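Iron-regulated ABC transporter siderophore-binding protein SirA (Staphylococcus aureus subsp. aureus, PDB 3MWF) binds the iron-loaded siderophore staphyloferrin B and probably hands it to an ABC transporter for uptake into Staphylococcus aureus. Local coordinates at residues A[32-37]-A[117-122]. Sequence-based numbering, arbitrary orientation.
Sequences TDVAVS and KDTTKL
Val34 is the single residue that segment 32-37 sends across to segment 117-122, and it lands on two consecutive threonines, Thr119 and Thr120. Its CB already lies 4.0 Å from Thr119 CG2. From there the two methyls fork. CG1, anti to the backbone N (chi1 166°), goes to the backbone of Thr120 and rests 3.7 Å from Thr120 CA. CG2 rests against both threonine side chains: it sits 3.8 Å from Thr119 CG2, methyl against methyl, and 3.5 Å from Thr120 OG1. The helices come close here, with 6.0 Å between Val34 CA and Thr120 CA.

Each threonine keeps its hydroxyl occupied. Thr120 OG1 makes a van der Waals contact with the valine methyl, while its hydrogen bond to Phe116 O, one turn back along its own helix, satisfies this buried polar atom. In Thr119, OG1 stands beside the backbone N (chi1 -56°), which turns the methyl CG2 to Val34 and leaves OG1 to bond with Tyr28 OH and Lys115 O. Around the contact, helix 130-155 touches Thr120 through Ala133, and Thr110 of strand 107-110 meets Thr119.

The contact is buried, and the side chain of Thr119 lies about 11 Å from the bound siderophore. The contact joins helices 29-37 and 116-127 of the N-terminal lobe, whose largely parallel sheet is flanked by helices, as in the two-lobed, helix-bridged siderophore-binding proteins of ABC transporters.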
loop_
_atom_site.group_PDB
_atom_site.type_symbol
_atom_site.label_atom_id
_atom_site.label_comp_id
_atom_site.label_asym_id
_atom_site.label_seq_id
_atom_site.Cartn_x
_atom_site.Cartn_y
_atom_site.Cartn_z
ATOM N N THR A 32 -7.554 4.491 6.684
ATOM C CA THR A 32 -7.661 5.940 6.994
ATOM C C THR A 32 -7.801 6.773 5.730
ATOM O O THR A 32 -8.658 7.683 5.645
ATOM C CB THR A 32 -6.446 6.388 7.785
ATOM O OG1 THR A 32 -6.361 5.574 8.959
ATOM C CG2 THR A 32 -6.615 7.854 8.246
ATOM N N ASP A 33 -6.977 6.437 4.750
ATOM C CA ASP A 33 -6.996 7.089 3.457
ATOM C C ASP A 33 -8.325 6.884 2.749
ATOM O O ASP A 33 -8.905 7.825 2.197
ATOM C CB ASP A 33 -5.827 6.570 2.607
ATOM C CG ASP A 33 -5.760 7.232 1.218
ATOM O OD1 ASP A 33 -6.635 6.941 0.357
ATOM O OD2 ASP A 33 -4.804 8.033 0.995
ATOM N N VAL A 34 -8.813 5.654 2.763
ATOM C CA VAL A 34 -10.074 5.338 2.085
ATOM C C VAL A 34 -11.248 6.065 2.764
ATOM O O VAL A 34 -12.137 6.579 2.075
ATOM C CB VAL A 34 -10.269 3.808 1.999
ATOM C CG1 VAL A 34 -11.726 3.424 1.613
ATOM C CG2 VAL A 34 -9.296 3.222 0.981
ATOM N N ALA A 35 -11.228 6.136 4.097
ATOM C CA ALA A 35 -12.316 6.833 4.816
ATOM C C ALA A 35 -12.373 8.288 4.342
ATOM O O ALA A 35 -13.437 8.813 3.968
ATOM C CB ALA A 35 -12.068 6.775 6.314
ATOM N N VAL A 36 -11.217 8.944 4.346
ATOM C CA VAL A 36 -11.140 10.326 3.856
ATOM C C VAL A 36 -11.621 10.455 2.400
ATOM O O VAL A 36 -12.402 11.366 2.051
ATOM C CB VAL A 36 -9.707 10.880 4.070
ATOM C CG1 VAL A 36 -9.470 12.194 3.297
ATOM C CG2 VAL A 36 -9.398 11.061 5.568
ATOM N N SER A 37 -11.194 9.519 1.555
ATOM C CA SER A 37 -11.568 9.497 0.139
ATOM C C SER A 37 -13.081 9.349 -0.077
ATOM O O SER A 37 -13.644 9.854 -1.080
ATOM C CB SER A 37 -10.822 8.349 -0.548
ATOM O OG SER A 37 -9.422 8.622 -0.590
ATOM N N LYS A 117 -8.297 -1.582 -3.262
ATOM C CA LYS A 117 -9.593 -1.764 -3.928
ATOM C C LYS A 117 -10.532 -2.555 -3.033
ATOM O O LYS A 117 -11.723 -2.249 -2.943
ATOM C CB LYS A 117 -9.406 -2.416 -5.308
ATOM C CG LYS A 117 -8.647 -1.493 -6.277
ATOM C CD LYS A 117 -8.118 -2.208 -7.547
ATOM C CE LYS A 117 -7.242 -3.422 -7.182
ATOM N NZ LYS A 117 -5.878 -3.579 -7.816
ATOM N N ASP A 118 -9.997 -3.559 -2.347
ATOM C CA ASP A 118 -10.799 -4.337 -1.409
ATOM C C ASP A 118 -11.201 -3.498 -0.197
ATOM O O ASP A 118 -12.344 -3.553 0.266
ATOM C CB ASP A 118 -10.060 -5.617 -1.012
ATOM C CG ASP A 118 -9.910 -6.578 -2.185
ATOM O OD1 ASP A 118 -10.555 -6.347 -3.242
ATOM O OD2 ASP A 118 -9.160 -7.558 -2.070
ATOM N N THR A 119 -10.267 -2.694 0.307
ATOM C CA THR A 119 -10.561 -1.740 1.395
ATOM C C THR A 119 -11.683 -0.776 0.968
ATOM O O THR A 119 -12.605 -0.515 1.734
ATOM C CB THR A 119 -9.278 -0.960 1.758
ATOM O OG1 THR A 119 -8.273 -1.915 2.081
ATOM C CG2 THR A 119 -9.486 -0.030 2.956
ATOM N N THR A 120 -11.609 -0.273 -0.264
ATOM C CA THR A 120 -12.585 0.701 -0.770
ATOM C C THR A 120 -13.972 0.081 -0.901
ATOM O O THR A 120 -14.961 0.670 -0.461
ATOM C CB THR A 120 -12.139 1.286 -2.115
ATOM O OG1 THR A 120 -10.903 1.996 -1.933
ATOM C CG2 THR A 120 -13.166 2.278 -2.658
ATOM N N LYS A 121 -14.032 -1.122 -1.467
ATOM C CA LYS A 121 -15.313 -1.855 -1.563
ATOM C C LYS A 121 -15.917 -2.175 -0.199
ATOM O O LYS A 121 -17.096 -1.905 0.035
ATOM C CB LYS A 121 -15.130 -3.154 -2.359
ATOM C CG LYS A 121 -14.894 -2.940 -3.829
ATOM C CD LYS A 121 -14.476 -4.265 -4.496
ATOM C CE LYS A 121 -13.353 -4.032 -5.508
ATOM N NZ LYS A 121 -13.125 -5.220 -6.402
ATOM N N LEU A 122 -15.112 -2.742 0.700
ATOM C CA LEU A 122 -15.574 -3.071 2.049
ATOM C C LEU A 122 -16.073 -1.833 2.785
ATOM O O LEU A 122 -17.136 -1.861 3.413
ATOM C CB LEU A 122 -14.464 -3.730 2.861
ATOM C CG LEU A 122 -14.805 -4.086 4.310
ATOM C CD1 LEU A 122 -15.968 -5.057 4.377
ATOM C CD2 LEU A 122 -13.605 -4.705 4.986
#